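PDB 6OE6: lipoprotein, which is a leptospiral protein of unknown function, probably anchored to a membrane through a lipid, with an all-beta fold built of two sheets. Local coordinates for residues F102-L112 against E123-T131. Sequence-based numbering, arbitrary orientation.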
loop_
_atom_site.group_PDB
_atom_site.type_symbol
_atom_site.label_atom_id
_atom_site.label_comp_id
_atom_site.label_asym_id
_atom_site.label_seq_id
_atom_site.Cartn_x
_atom_site.Cartn_y
_atom_site.Cartn_z
ATOM N N PHE A 102 -2.003 -7.210 1.830
ATOM C CA PHE A 102 -0.697 -7.842 1.676
ATOM C C PHE A 102 -0.367 -8.610 2.951
ATOM O O PHE A 102 -0.185 -8.002 4.016
ATOM C CB PHE A 102 0.399 -6.808 1.399
ATOM C CG PHE A 102 0.018 -5.763 0.364
ATOM C CD1 PHE A 102 -0.330 -6.136 -0.940
ATOM C CD2 PHE A 102 0.006 -4.427 0.711
ATOM C CE1 PHE A 102 -0.685 -5.152 -1.874
ATOM C CE2 PHE A 102 -0.336 -3.441 -0.203
ATOM C CZ PHE A 102 -0.677 -3.793 -1.488
ATOM N N GLN A 103 -0.271 -9.932 2.842
ATOM C CA GLN A 103 0.086 -10.808 3.962
ATOM C C GLN A 103 1.514 -11.319 3.794
ATOM O O GLN A 103 1.857 -11.902 2.756
ATOM C CB GLN A 103 -0.881 -11.999 4.055
ATOM C CG GLN A 103 -0.498 -13.063 5.114
ATOM C CD GLN A 103 -1.330 -14.362 5.024
ATOM O OE1 GLN A 103 -2.026 -14.619 4.029
ATOM N NE2 GLN A 103 -1.263 -15.172 6.061
ATOM N N GLY A 104 2.333 -11.174 4.837
ATOM C CA GLY A 104 3.648 -11.790 4.775
ATOM C C GLY A 104 4.698 -11.081 3.938
ATOM O O GLY A 104 5.671 -11.729 3.524
ATOM N N LEU A 105 4.562 -9.774 3.672
ATOM C CA LEU A 105 5.664 -9.068 3.006
ATOM C C LEU A 105 6.929 -9.129 3.859
ATOM O O LEU A 105 6.867 -9.024 5.082
ATOM C CB LEU A 105 5.304 -7.596 2.740
ATOM C CG LEU A 105 4.134 -7.363 1.761
ATOM C CD1 LEU A 105 3.836 -5.845 1.682
ATOM C CD2 LEU A 105 4.387 -7.945 0.360
ATOM N N SER A 106 8.074 -9.316 3.205
ATOM C CA SER A 106 9.359 -9.235 3.896
ATOM C C SER A 106 9.611 -7.791 4.334
ATOM O O SER A 106 9.116 -6.848 3.705
ATOM C CB SER A 106 10.494 -9.682 2.976
ATOM O OG SER A 106 10.362 -11.060 2.666
ATOM N N PRO A 107 10.416 -7.582 5.373
ATOM C CA PRO A 107 10.794 -6.208 5.724
ATOM C C PRO A 107 11.418 -5.510 4.524
ATOM O O PRO A 107 12.143 -6.122 3.736
ATOM C CB PRO A 107 11.791 -6.403 6.868
ATOM C CG PRO A 107 11.333 -7.654 7.499
ATOM C CD PRO A 107 10.949 -8.549 6.346
ATOM N N GLY A 108 11.070 -4.244 4.347
ATOM C CA GLY A 108 11.634 -3.478 3.252
ATOM C C GLY A 108 10.773 -2.280 2.904
ATOM O O GLY A 108 9.858 -1.907 3.626
ATOM N N LYS A 109 11.107 -1.677 1.777
ATOM C CA LYS A 109 10.423 -0.484 1.306
ATOM C C LYS A 109 9.648 -0.856 0.053
ATOM O O LYS A 109 10.193 -1.518 -0.834
ATOM C CB LYS A 109 11.448 0.630 1.021
ATOM C CG LYS A 109 10.810 1.996 0.740
ATOM C CD LYS A 109 11.877 3.123 0.794
ATOM C CE LYS A 109 12.817 3.074 -0.401
ATOM N NZ LYS A 109 13.832 4.191 -0.405
ATOM N N TYR A 110 8.388 -0.421 -0.019
ATOM C CA TYR A 110 7.464 -0.833 -1.072
ATOM C C TYR A 110 6.786 0.367 -1.700
ATOM O O TYR A 110 6.597 1.407 -1.057
ATOM C CB TYR A 110 6.349 -1.776 -0.529
ATOM C CG TYR A 110 6.936 -3.086 -0.039
ATOM C CD1 TYR A 110 7.065 -4.161 -0.924
ATOM C CD2 TYR A 110 7.414 -3.220 1.269
ATOM C CE1 TYR A 110 7.636 -5.346 -0.527
ATOM C CE2 TYR A 110 7.976 -4.419 1.688
ATOM C CZ TYR A 110 8.073 -5.477 0.769
ATOM O OH TYR A 110 8.634 -6.674 1.140
ATOM N N LEU A 111 6.402 0.186 -2.968
ATOM C CA LEU A 111 5.741 1.205 -3.769
ATOM C C LEU A 111 4.507 0.562 -4.374
ATOM O O LEU A 111 4.614 -0.409 -5.139
ATOM C CB LEU A 111 6.669 1.736 -4.873
ATOM C CG LEU A 111 6.093 2.774 -5.846
ATOM C CD1 LEU A 111 5.708 4.044 -5.081
ATOM C CD2 LEU A 111 7.089 3.069 -6.975
ATOM N N LEU A 112 3.349 1.116 -4.052
ATOM C CA LEU A 112 2.063 0.619 -4.555
ATOM C C LEU A 112 1.586 1.621 -5.594
ATOM O O LEU A 112 1.501 2.814 -5.299
ATOM C CB LEU A 112 1.058 0.508 -3.408
ATOM C CG LEU A 112 -0.414 0.233 -3.737
ATOM C CD1 LEU A 112 -0.564 -1.105 -4.487
ATOM C CD2 LEU A 112 -1.186 0.204 -2.413
ATOM N N GLU A 123 0.219 6.740 -6.612
ATOM C CA GLU A 123 1.178 5.810 -6.035
ATOM C C GLU A 123 1.503 6.269 -4.623
ATOM O O GLU A 123 1.309 7.431 -4.269
ATOM C CB GLU A 123 2.452 5.712 -6.890
ATOM C CG GLU A 123 3.321 6.946 -6.852
ATOM C CD GLU A 123 4.408 6.910 -7.911
ATOM O OE1 GLU A 123 4.063 6.802 -9.108
ATOM O OE2 GLU A 123 5.596 6.977 -7.548
ATOM N N VAL A 124 2.007 5.336 -3.824
ATOM C CA VAL A 124 2.265 5.573 -2.407
ATOM C C VAL A 124 3.363 4.616 -1.955
ATOM O O VAL A 124 3.424 3.462 -2.401
ATOM C CB VAL A 124 0.976 5.395 -1.569
ATOM C CG1 VAL A 124 0.460 3.964 -1.677
ATOM C CG2 VAL A 124 1.214 5.801 -0.098
ATOM N N GLU A 125 4.250 5.104 -1.094
ATOM C CA GLU A 125 5.298 4.288 -0.491
ATOM C C GLU A 125 4.957 3.908 0.951
ATOM O O GLU A 125 4.340 4.685 1.687
ATOM C CB GLU A 125 6.632 5.036 -0.505
ATOM C CG GLU A 125 7.163 5.319 -1.894
ATOM C CD GLU A 125 8.431 6.154 -1.859
ATOM O OE1 GLU A 125 8.351 7.362 -1.535
ATOM O OE2 GLU A 125 9.501 5.590 -2.141
ATOM N N PHE A 126 5.419 2.727 1.369
ATOM C CA PHE A 126 5.363 2.351 2.780
ATOM C C PHE A 126 6.543 1.447 3.136
ATOM O O PHE A 126 7.153 0.821 2.272
ATOM C CB PHE A 126 4.015 1.687 3.141
ATOM C CG PHE A 126 3.717 0.394 2.410
ATOM C CD1 PHE A 126 4.207 -0.810 2.899
ATOM C CD2 PHE A 126 2.901 0.367 1.260
ATOM C CE1 PHE A 126 3.911 -2.028 2.239
ATOM C CE2 PHE A 126 2.575 -0.845 0.624
ATOM C CZ PHE A 126 3.097 -2.038 1.105
ATOM N N LEU A 127 6.902 1.431 4.425
ATOM C CA LEU A 127 7.945 0.556 4.952
ATOM C C LEU A 127 7.301 -0.605 5.701
ATOM O O LEU A 127 6.262 -0.419 6.344
ATOM C CB LEU A 127 8.856 1.304 5.930
ATOM C CG LEU A 127 9.675 2.453 5.382
ATOM C CD1 LEU A 127 10.528 3.031 6.514
ATOM C CD2 LEU A 127 10.536 1.957 4.254
ATOM N N VAL A 128 7.924 -1.791 5.617
ATOM C CA VAL A 128 7.610 -2.949 6.470
ATOM C C VAL A 128 8.826 -3.213 7.345
ATOM O O VAL A 128 9.945 -3.348 6.834
ATOM C CB VAL A 128 7.267 -4.200 5.647
ATOM C CG1 VAL A 128 6.995 -5.397 6.577
ATOM C CG2 VAL A 128 6.058 -3.922 4.762
ATOM N N ARG A 129 8.627 -3.283 8.664
ATOM C CA ARG A 129 9.751 -3.476 9.566
ATOM C C ARG A 129 9.575 -4.711 10.438
ATOM O O ARG A 129 8.452 -5.102 10.768
ATOM C CB ARG A 129 9.948 -2.258 10.458
ATOM C CG ARG A 129 10.351 -1.044 9.663
ATOM C CD ARG A 129 10.734 0.085 10.570
ATOM N NE ARG A 129 11.936 -0.196 11.355
ATOM C CZ ARG A 129 11.940 -0.436 12.664
ATOM N NH1 ARG A 129 10.802 -0.440 13.350
ATOM N NH2 ARG A 129 13.086 -0.663 13.292
ATOM N N SER A 130 10.700 -5.324 10.796
ATOM C CA SER A 130 10.689 -6.400 11.777
ATOM C C SER A 130 10.215 -5.868 13.120
ATOM O O SER A 130 10.681 -4.824 13.587
ATOM C CB SER A 130 12.082 -7.010 11.926
ATOM O OG SER A 130 12.335 -7.971 10.918
ATOM N N THR A 131 9.286 -6.591 13.740
ATOM C CA THR A 131 8.756 -6.211 15.043
ATOM C C THR A 131 9.828 -6.328 16.123
ATOM O O THR A 131 9.761 -7.214 16.982
ATOM C CB THR A 131 7.533 -7.071 15.387
ATOM O OG1 THR A 131 7.743 -8.418 14.944
ATOM C CG2 THR A 131 6.294 -6.520 14.703
#
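The ring of Phe126 takes Tyr110 CB over one face, 3.6 Å above the plane and displaced toward the rim, while Leu105 CD1 and Val128 CG2 sit at its edge, in plane. With CG held between its own backbone N and carbonyl carbon (chi1 62°), Phe126 leans across to its hydrogen-bonded strand partner Tyr110. The two rings are nearly parallel but slid apart, their centroids 5.5 Å from each other, and barely overlap; the face contact is a CH-pi one made by Tyr110 CB. Phe102 adds a third ring, also near parallel and barely overlapping; its CD2 comes to 3.9 Å from Phe126 CZ.

Leu105 CD1 does double duty, lying over the centre of one face of the tyrosine ring as well as at the phenylalanine edge. The phenol is pinned at its far end, where Tyr110 OH donates to Ser106 O at 2.6 Å, an acceptor in the ring plane, tying the loop down over the strand. Val128 CG2 packs obliquely against Tyr110 CE2, 3.7 Å away.

Beneath these side chains, Gly108, Tyr110 and Leu112 each exchange two backbone hydrogen bonds with Val128, Phe126 and Val124 respectively. On the other face of the sheet, Leu127 CD2 presses on the Lys109 chain, 3.5 Å from CG, and Leu111 CD1 meets Glu125 CG at 3.7 Å. Glu125 OE2 is hydrogen-bonded to Tyr81 OH, and Lys109 makes a cation-pi contact with Phe77.

Ile54 of strand 53-59 touches both Phe126 and Val128, and Phe102 ends a strand of that same second sheet. The arrangement is thus an antiparallel beta hairpin, strands 108-116 and 119-129, whose Tyr110 and Phe126 join Phe102 of the facing sheet in an aromatic cluster between the two sheets, as in a beta sandwich.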